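Local structure of oxidoreductase protein (Agrobacterium radiobacter, 5UI9) at residues Lys41-Val46 against Glu53-Asp58; Ala61-Gly66 against Val84-Ala89; Gly143-Pro148 against Gly253-Ser258. The protein binds NAD+ and is probably a dehydrogenase of the GFO/IDH/MocA family, holding a dihydroxy-methylpropanoate molecule in what is probably its substrate pocket. All coordinates share one frame; numbering follows the deposited sequence.

Contact 1 (Lys41-Val46 against Glu53-Asp58)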
loop_
_atom_site.group_PDB
_atom_site.type_symbol
_atom_site.label_atom_id
_atom_site.label_comp_id
_atom_site.label_asym_id
_atom_site.label_seq_id
_atom_site.Cartn_x
_atom_site.Cartn_y
_atom_site.Cartn_z
ATOM N N LYS A 41 -21.462 -38.929 -3.606
ATOM C CA LYS A 41 -22.085 -38.295 -2.435
ATOM C C LYS A 41 -22.448 -36.833 -2.739
ATOM O O LYS A 41 -23.497 -36.349 -2.306
ATOM C CB LYS A 41 -21.162 -38.347 -1.213
ATOM C CG LYS A 41 -20.771 -39.751 -0.756
ATOM C CD LYS A 41 -19.604 -39.722 0.230
ATOM C CE LYS A 41 -18.716 -40.947 0.085
ATOM N NZ LYS A 41 -19.479 -42.222 0.211
ATOM N N ARG A 42 -21.572 -36.139 -3.470
ATOM C CA ARG A 42 -21.839 -34.762 -3.919
ATOM C C ARG A 42 -22.907 -34.712 -5.005
ATOM O O ARG A 42 -23.761 -33.826 -5.004
ATOM C CB ARG A 42 -20.561 -34.099 -4.440
ATOM C CG ARG A 42 -19.477 -33.885 -3.394
ATOM C CD ARG A 42 -19.945 -33.060 -2.203
ATOM N NE ARG A 42 -20.525 -31.779 -2.604
ATOM C CZ ARG A 42 -21.065 -30.893 -1.768
ATOM N NH1 ARG A 42 -21.114 -31.126 -0.458
ATOM N NH2 ARG A 42 -21.558 -29.755 -2.248
ATOM N N LEU A 43 -22.843 -35.663 -5.930
ATOM C CA LEU A 43 -23.833 -35.791 -6.993
ATOM C C LEU A 43 -25.238 -36.024 -6.428
ATOM O O LEU A 43 -26.204 -35.437 -6.901
ATOM C CB LEU A 43 -23.435 -36.944 -7.919
ATOM C CG LEU A 43 -24.083 -37.018 -9.294
ATOM C CD1 LEU A 43 -23.670 -35.831 -10.152
ATOM C CD2 LEU A 43 -23.699 -38.335 -9.960
ATOM N N LYS A 44 -25.328 -36.872 -5.406
ATOM C CA LYS A 44 -26.583 -37.144 -4.690
ATOM C C LYS A 44 -27.087 -35.901 -3.936
ATOM O O LYS A 44 -28.253 -35.523 -4.059
ATOM C CB LYS A 44 -26.367 -38.299 -3.699
ATOM C CG LYS A 44 -27.612 -38.850 -3.013
ATOM C CD LYS A 44 -28.507 -39.621 -3.975
ATOM C CE LYS A 44 -29.412 -40.604 -3.244
ATOM N NZ LYS A 44 -30.160 -39.965 -2.126
ATOM N N LEU A 45 -26.200 -35.280 -3.163
ATOM C CA LEU A 45 -26.562 -34.146 -2.312
ATOM C C LEU A 45 -27.036 -32.946 -3.137
ATOM O O LEU A 45 -28.112 -32.401 -2.882
ATOM C CB LEU A 45 -25.379 -33.765 -1.415
ATOM C CG LEU A 45 -25.638 -32.847 -0.216
ATOM C CD1 LEU A 45 -24.811 -33.296 0.984
ATOM C CD2 LEU A 45 -25.354 -31.382 -0.544
ATOM N N VAL A 46 -26.246 -32.564 -4.137
ATOM C CA VAL A 46 -26.575 -31.428 -5.003
ATOM C C VAL A 46 -27.752 -31.747 -5.932
ATOM O O VAL A 46 -28.604 -30.885 -6.172
ATOM C CB VAL A 46 -25.330 -30.945 -5.798
ATOM C CG1 VAL A 46 -25.697 -29.916 -6.864
ATOM C CG2 VAL A 46 -24.296 -30.376 -4.831
ATOM N N GLU A 53 -32.568 -34.331 -12.298
ATOM C CA GLU A 53 -32.761 -35.752 -12.631
ATOM C C GLU A 53 -31.522 -36.349 -13.301
ATOM O O GLU A 53 -31.088 -37.437 -12.936
ATOM C CB GLU A 53 -33.994 -35.946 -13.534
ATOM N N ARG A 54 -30.970 -35.632 -14.279
ATOM C CA ARG A 54 -29.809 -36.092 -15.046
ATOM C C ARG A 54 -28.513 -35.908 -14.253
ATOM O O ARG A 54 -28.091 -34.783 -13.983
ATOM C CB ARG A 54 -29.719 -35.343 -16.376
ATOM C CG ARG A 54 -30.918 -35.553 -17.294
ATOM C CD ARG A 54 -30.710 -34.869 -18.639
ATOM N NE ARG A 54 -29.541 -35.406 -19.342
ATOM C CZ ARG A 54 -28.911 -34.830 -20.368
ATOM N NH1 ARG A 54 -29.316 -33.665 -20.874
ATOM N NH2 ARG A 54 -27.851 -35.436 -20.902
ATOM N N ARG A 55 -27.886 -37.023 -13.889
ATOM C CA ARG A 55 -26.731 -37.020 -13.004
ATOM C C ARG A 55 -25.664 -37.938 -13.573
ATOM O O ARG A 55 -25.940 -39.108 -13.835
ATOM C CB ARG A 55 -27.145 -37.501 -11.618
ATOM C CG ARG A 55 -28.211 -36.638 -10.967
ATOM C CD ARG A 55 -28.550 -37.108 -9.563
ATOM N NE ARG A 55 -29.786 -36.493 -9.072
ATOM C CZ ARG A 55 -30.299 -36.666 -7.855
ATOM N NH1 ARG A 55 -29.691 -37.439 -6.951
ATOM N NH2 ARG A 55 -31.431 -36.045 -7.529
ATOM N N TYR A 56 -24.454 -37.405 -13.751
ATOM C CA TYR A 56 -23.361 -38.125 -14.400
ATOM C C TYR A 56 -22.157 -38.301 -13.484
ATOM O O TYR A 56 -21.768 -37.374 -12.770
ATOM C CB TYR A 56 -22.960 -37.387 -15.679
ATOM C CG TYR A 56 -24.010 -37.508 -16.755
ATOM C CD1 TYR A 56 -25.085 -36.622 -16.809
ATOM C CD2 TYR A 56 -23.952 -38.529 -17.702
ATOM C CE1 TYR A 56 -26.062 -36.727 -17.786
ATOM C CE2 TYR A 56 -24.930 -38.650 -18.687
ATOM C CZ TYR A 56 -25.984 -37.743 -18.724
ATOM O OH TYR A 56 -26.963 -37.837 -19.683
ATOM N N GLY A 57 -21.576 -39.500 -13.515
ATOM C CA GLY A 57 -20.346 -39.802 -12.800
ATOM C C GLY A 57 -19.077 -39.343 -13.506
ATOM O O GLY A 57 -18.007 -39.331 -12.896
ATOM N N ASP A 58 -19.181 -38.997 -14.789
ATOM C CA ASP A 58 -18.040 -38.481 -15.553
ATOM C C ASP A 58 -18.479 -37.590 -16.714
ATOM O O ASP A 58 -19.511 -37.828 -17.339
ATOM C CB ASP A 58 -17.163 -39.620 -16.079
ATOM C CG ASP A 58 -17.890 -40.517 -17.067
ATOM O OD1 ASP A 58 -18.664 -41.382 -16.614
ATOM O OD2 ASP A 58 -17.691 -40.348 -18.291
#
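Leu43 of helix 40-50 packs onto Arg55 and Tyr56 of strand 54-56; helix 40-50 and strand 54-56 are the last two elements of the Rossmann-fold beta-alpha-beta unit that begins with strand 30-36, and here they run nearly antiparallel at 164°. Leucine suits the place because its fork straddles a backbone position: Leu43 CD2 lies 3.5 Å and Leu43 CD1 3.6 Å from Tyr56 O. With CG anti to the backbone N (chi1 -163°), the branch point itself comes against the flank of Arg55, Leu43 CG standing 3.9 Å from Arg55 CB. Leu43 also meets Ile35 of strand 30-36.

The Arg55 side chain crosses Leu43 obliquely and runs extended from CG to NE alongside the helix, its CB against the leucine branch and its CD near Leu43 O, while its guanidinium ends beside Lys44. There Lys44 CD lies at the guanidinium edge, in its plane, 3.9 Å from Arg55 NH1. The two like charges, Lys44 NZ and Arg55 NH1, stay 5.5 Å apart, and Asp48 bridges them with a salt bridge to each, which probably offsets their repulsion. Arg55 NE is held by Ile52 O.

Tyr56 sends its CB away from the helix, and its hydroxyl also bonds to Asp65. Within the strand segment, Arg54 NH2 donates to Tyr56 OH over 2.8 Å, a nearly straight bond at 174° with the hydroxyl oxygen in the guanidinium plane.

Contact 2 (Ala61-Gly66 against Val84-Ala89)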
loop_
_atom_site.group_PDB
_atom_site.type_symbol
_atom_site.label_atom_id
_atom_site.label_comp_id
_atom_site.label_asym_id
_atom_site.label_seq_id
_atom_site.Cartn_x
_atom_site.Cartn_y
_atom_site.Cartn_z
ATOM N N ALA A 61 -19.253 -38.944 -20.543
ATOM C CA ALA A 61 -20.604 -39.467 -20.757
ATOM C C ALA A 61 -21.630 -38.334 -20.881
ATOM O O ALA A 61 -22.489 -38.369 -21.762
ATOM C CB ALA A 61 -20.995 -40.411 -19.628
ATOM N N LEU A 62 -21.530 -37.345 -19.993
ATOM C CA LEU A 62 -22.364 -36.141 -20.049
ATOM C C LEU A 62 -22.337 -35.520 -21.444
ATOM O O LEU A 62 -23.385 -35.320 -22.050
ATOM C CB LEU A 62 -21.908 -35.121 -18.993
ATOM C CG LEU A 62 -22.493 -33.704 -19.014
ATOM C CD1 LEU A 62 -23.953 -33.711 -18.593
ATOM C CD2 LEU A 62 -21.673 -32.792 -18.113
ATOM N N PHE A 63 -21.139 -35.238 -21.947
ATOM C CA PHE A 63 -20.986 -34.654 -23.285
ATOM C C PHE A 63 -21.486 -35.568 -24.412
ATOM O O PHE A 63 -22.045 -35.079 -25.389
ATOM C CB PHE A 63 -19.533 -34.233 -23.544
ATOM C CG PHE A 63 -19.152 -32.935 -22.889
ATOM C CD1 PHE A 63 -19.674 -31.731 -23.353
ATOM C CD2 PHE A 63 -18.276 -32.905 -21.811
ATOM C CE1 PHE A 63 -19.329 -30.530 -22.758
ATOM C CE2 PHE A 63 -17.928 -31.704 -21.213
ATOM C CZ PHE A 63 -18.460 -30.516 -21.685
ATOM N N ALA A 64 -21.292 -36.878 -24.268
ATOM C CA ALA A 64 -21.773 -37.850 -25.253
ATOM C C ALA A 64 -23.300 -37.831 -25.377
ATOM O O ALA A 64 -23.824 -37.821 -26.486
ATOM C CB ALA A 64 -21.287 -39.247 -24.907
ATOM N N ASP A 65 -23.996 -37.816 -24.238
ATOM C CA ASP A 65 -25.462 -37.686 -24.213
ATOM C C ASP A 65 -25.934 -36.308 -24.684
ATOM O O ASP A 65 -26.966 -36.200 -25.347
ATOM C CB ASP A 65 -26.030 -37.949 -22.804
ATOM C CG ASP A 65 -26.096 -39.426 -22.448
ATOM O OD1 ASP A 65 -25.752 -40.288 -23.280
ATOM O OD2 ASP A 65 -26.506 -39.727 -21.311
ATOM N N GLY A 66 -25.193 -35.263 -24.314
ATOM C CA GLY A 66 -25.515 -33.898 -24.716
ATOM C C GLY A 66 -26.827 -33.418 -24.120
ATOM O O GLY A 66 -27.172 -33.771 -22.987
ATOM N N VAL A 84 -12.565 -27.839 -20.619
ATOM C CA VAL A 84 -12.707 -26.805 -21.650
ATOM C C VAL A 84 -12.457 -27.393 -23.043
ATOM O O VAL A 84 -13.175 -27.059 -23.991
ATOM C CB VAL A 84 -11.783 -25.591 -21.385
ATOM C CG1 VAL A 84 -11.746 -24.639 -22.575
ATOM C CG2 VAL A 84 -12.255 -24.844 -20.148
ATOM N N GLU A 85 -11.448 -28.255 -23.162
ATOM C CA GLU A 85 -11.167 -28.955 -24.422
ATOM C C GLU A 85 -12.330 -29.854 -24.882
ATOM O O GLU A 85 -12.646 -29.886 -26.078
ATOM C CB GLU A 85 -9.851 -29.754 -24.325
ATOM C CG GLU A 85 -8.614 -28.857 -24.366
ATOM C CD GLU A 85 -7.316 -29.528 -23.920
ATOM O OE1 GLU A 85 -7.327 -30.676 -23.413
ATOM O OE2 GLU A 85 -6.255 -28.890 -24.086
ATOM N N MET A 86 -12.944 -30.577 -23.938
ATOM C CA MET A 86 -14.127 -31.406 -24.215
ATOM C C MET A 86 -15.303 -30.543 -24.694
ATOM O O MET A 86 -16.026 -30.921 -25.628
ATOM C CB MET A 86 -14.561 -32.201 -22.975
ATOM C CG MET A 86 -13.630 -33.334 -22.561
ATOM S SD MET A 86 -14.347 -34.382 -21.265
ATOM C CE MET A 86 -12.902 -34.854 -20.316
ATOM N N ALA A 87 -15.487 -29.395 -24.044
ATOM C CA ALA A 87 -16.533 -28.447 -24.430
ATOM C C ALA A 87 -16.312 -27.962 -25.861
ATOM O O ALA A 87 -17.242 -27.982 -26.670
ATOM C CB ALA A 87 -16.584 -27.270 -23.464
ATOM N N ALA A 88 -15.075 -27.574 -26.172
ATOM C CA ALA A 88 -14.716 -27.070 -27.499
ATOM C C ALA A 88 -14.954 -28.101 -28.610
ATOM O O ALA A 88 -15.540 -27.769 -29.649
ATOM C CB ALA A 88 -13.271 -26.601 -27.505
ATOM N N ALA A 89 -14.527 -29.345 -28.371
ATOM C CA ALA A 89 -14.726 -30.451 -29.319
ATOM C C ALA A 89 -16.197 -30.801 -29.527
ATOM O O ALA A 89 -16.595 -31.176 -30.636
ATOM C CB ALA A 89 -13.960 -31.688 -28.862
#
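Phe63 and Met86 mark the closest approach of two helical backbones, the end of helix 59-65 and the last turns of helix 80-89, their CA atoms 7.6 Å apart. The Phe63 ring lies between the helices. Its CG sits anti to the carbonyl carbon (chi1 -78°), which swings the ring across to helix 80-89, where one face is laid over the backbone carbonyl carbon of Met86. Phe63 CE2 touches Met86 CB at 3.8 Å; farther round the ring on the same face, Phe63 CE1 comes within 3.9 Å of Ala87 CA and Phe63 CZ within 4.1 Å of Ala87 CB.

Alanine suits position 87 because its single methyl lets the aromatic ring come right up to the helix backbone. Met86 plays a different part. Its CB points toward helix 59-65, but the chain crosses Phe63 at about a right angle and its end then leads away. The sulfur is left beside the ring in an oblique Met-aromatic contact, Met86 SD lying 5.3 Å from the Phe63 ring centroid and 61° off the normal.

In the Rossmann fold both helices pack on the parallel sheet, and the sheet closes this contact: Phe63 also rests on Ile11 of strand 6-11 and on Val71 of strand 70-73, and Ala87 meets Val71 as well. Phenylalanine suits a place lined largely by apolar side chains of two helices and two strands. A further ring, His90, meets Phe63 with the planes at about 25°, and its ND1 is hydrogen-bonded to Met86 O. Helix 59-65 ends just past the aromatic residue at Gly66, whose positive phi is easily taken up by glycine and whose N still bonds back to Leu62 O.

Contact 3 (Gly143-Pro148 against Gly253-Ser258)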
loop_
_atom_site.group_PDB
_atom_site.type_symbol
_atom_site.label_atom_id
_atom_site.label_comp_id
_atom_site.label_asym_id
_atom_site.label_seq_id
_atom_site.Cartn_x
_atom_site.Cartn_y
_atom_site.Cartn_z
ATOM N N GLY A 143 -15.799 10.438 -14.668
ATOM C CA GLY A 143 -14.887 11.582 -14.705
ATOM C C GLY A 143 -14.838 12.367 -13.404
ATOM O O GLY A 143 -14.132 13.370 -13.325
ATOM N N ALA A 144 -15.555 11.901 -12.376
ATOM C CA ALA A 144 -15.686 12.607 -11.093
ATOM C C ALA A 144 -14.361 13.028 -10.434
ATOM O O ALA A 144 -14.290 14.095 -9.820
ATOM C CB ALA A 144 -16.497 11.764 -10.119
ATOM N N ILE A 145 -13.329 12.193 -10.557
ATOM C CA ILE A 145 -12.028 12.462 -9.924
ATOM C C ILE A 145 -10.891 12.731 -10.919
ATOM O O ILE A 145 -9.719 12.751 -10.527
ATOM C CB ILE A 145 -11.628 11.335 -8.944
ATOM C CG1 ILE A 145 -11.327 10.009 -9.659
ATOM C CG2 ILE A 145 -12.716 11.143 -7.898
ATOM C CD1 ILE A 145 -10.436 9.104 -8.824
ATOM N N GLY A 146 -11.241 12.971 -12.185
ATOM C CA GLY A 146 -10.251 13.178 -13.237
ATOM C C GLY A 146 -9.575 11.887 -13.644
ATOM O O GLY A 146 -10.148 10.808 -13.490
ATOM N N GLU A 147 -8.357 12.003 -14.173
ATOM C CA GLU A 147 -7.582 10.846 -14.616
ATOM C C GLU A 147 -6.928 10.184 -13.402
ATOM O O GLU A 147 -6.213 10.857 -12.663
ATOM C CB GLU A 147 -6.485 11.254 -15.610
ATOM C CG GLU A 147 -6.979 11.888 -16.912
ATOM C CD GLU A 147 -7.663 10.913 -17.876
ATOM O OE1 GLU A 147 -7.696 9.685 -17.626
ATOM O OE2 GLU A 147 -8.174 11.391 -18.917
ATOM N N PRO A 148 -7.146 8.870 -13.205
ATOM C CA PRO A 148 -6.490 8.173 -12.085
ATOM C C PRO A 148 -4.973 8.063 -12.273
ATOM O O PRO A 148 -4.521 7.799 -13.379
ATOM C CB PRO A 148 -7.131 6.783 -12.116
ATOM C CG PRO A 148 -7.535 6.580 -13.540
ATOM C CD PRO A 148 -7.890 7.934 -14.077
ATOM N N GLY A 253 -9.549 14.507 -7.856
ATOM C CA GLY A 253 -10.226 13.911 -6.708
ATOM C C GLY A 253 -9.719 12.570 -6.226
ATOM O O GLY A 253 -8.664 12.092 -6.651
ATOM N N THR A 254 -10.497 11.971 -5.329
ATOM C CA THR A 254 -10.177 10.683 -4.721
ATOM C C THR A 254 -11.406 9.793 -4.586
ATOM O O THR A 254 -12.524 10.287 -4.397
ATOM C CB THR A 254 -9.603 10.851 -3.304
ATOM O OG1 THR A 254 -10.472 11.682 -2.523
ATOM C CG2 THR A 254 -8.218 11.455 -3.351
ATOM N N ILE A 255 -11.181 8.483 -4.675
ATOM C CA ILE A 255 -12.161 7.482 -4.272
ATOM C C ILE A 255 -11.572 6.721 -3.091
ATOM O O ILE A 255 -10.412 6.315 -3.131
ATOM C CB ILE A 255 -12.487 6.486 -5.413
ATOM C CG1 ILE A 255 -13.175 7.198 -6.583
ATOM C CG2 ILE A 255 -13.352 5.335 -4.897
ATOM C CD1 ILE A 255 -13.233 6.371 -7.858
ATOM N N ARG A 256 -12.378 6.522 -2.048
ATOM C CA ARG A 256 -11.987 5.710 -0.895
ATOM C C ARG A 256 -13.117 4.750 -0.542
ATOM O O ARG A 256 -14.141 5.152 0.026
ATOM C CB ARG A 256 -11.636 6.593 0.308
ATOM C CG ARG A 256 -10.392 7.466 0.122
ATOM C CD ARG A 256 -9.100 6.665 0.252
ATOM N NE ARG A 256 -7.882 7.483 0.140
ATOM C CZ ARG A 256 -7.340 7.923 -1.004
ATOM N NH1 ARG A 256 -7.898 7.660 -2.195
ATOM N NH2 ARG A 256 -6.225 8.647 -0.962
ATOM N N LEU A 257 -12.930 3.484 -0.907
ATOM C CA LEU A 257 -13.847 2.414 -0.547
ATOM C C LEU A 257 -13.274 1.738 0.685
ATOM O O LEU A 257 -12.260 1.048 0.594
ATOM C CB LEU A 257 -13.997 1.411 -1.700
ATOM C CG LEU A 257 -14.824 0.151 -1.423
ATOM C CD1 LEU A 257 -16.231 0.503 -0.967
ATOM C CD2 LEU A 257 -14.867 -0.719 -2.672
ATOM N N SER A 258 -13.928 1.940 1.826
ATOM C CA SER A 258 -13.431 1.482 3.125
ATOM C C SER A 258 -14.357 0.415 3.710
ATOM O O SER A 258 -15.429 0.140 3.155
ATOM C CB SER A 258 -13.293 2.671 4.077
ATOM O OG SER A 258 -14.541 3.281 4.308
#
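Ile145 lies with its CB and CG2 against the backbone at the start of strand 253-258. Ile145 CB is 3.5 Å from Gly253 C, and Ile145 CG2 is 3.5 Å from Thr254 N and 3.6 Å from Thr254 O. Gly253, with no side chain, lets the Ile145 CB and CG2 come right onto the strand backbone. Farther along, Ile145 CD1 meets Ile255 CG1 at 4.0 Å, the two side chains crossing at about a right angle. Ile145 carries CG1 in the crowded position between backbone N and carbonyl carbon (chi1 68°), and this directs its long branch to Ile255 while CG2 stays over the strand backbone.

Around this pair lies a second apolar layer. Ile248 of strand 245-250 touches both isoleucines, Leu140 of helix 131-141 packs on Ile145, and Val139 of the same helix packs on Ile255. The turn that presents Ile145 is a type I beta turn from Gly143 to Gly146, beginning at the glycine of the Schellman motif that ends helix 131-141. The loop then enters strand 148-156 of the large mixed sheet characteristic of the GFO/IDH/MocA C-terminal domain. On the other side of strand 253-258, Thr254 OG1 bonds to Thr266 OG1 and to Lys235 O of the second subunit.

No hydrogen bond joins the two segments. Although Ile145 O is 3.2 Å from Gly253 N, the angle is poor; backbone bonds of Ile145 to Gln252 and of Glu147 to Thr251 fasten the turn instead. Across the segments the contact is van der Waals packing of Ile145 on bare backbone and on Ile255, while the polar fastening of the turn is made by neighbouring residues.

Overall arrangement
Contacts 1 and 2 belong to the same Rossmann domain and touch each other, with Arg54 NH2 of contact 1 bonded to Gly66 O of contact 2; strand 54-56 leads directly into helix 59-65, and the centres of contacts 1 and 2 are about 17 Å apart. Contact 1 lies at the surface, where one leucine is combined with charged side chains at the sheet's outer strand. Contact 2 is buried and apolar, joining two helices over more central strands. Contact 3 is also buried but lies in the C-terminal domain, its centre about 48 Å from that of contact 1 and 46 Å from that of contact 2; there a turn meets a strand whose other side faces the second subunit.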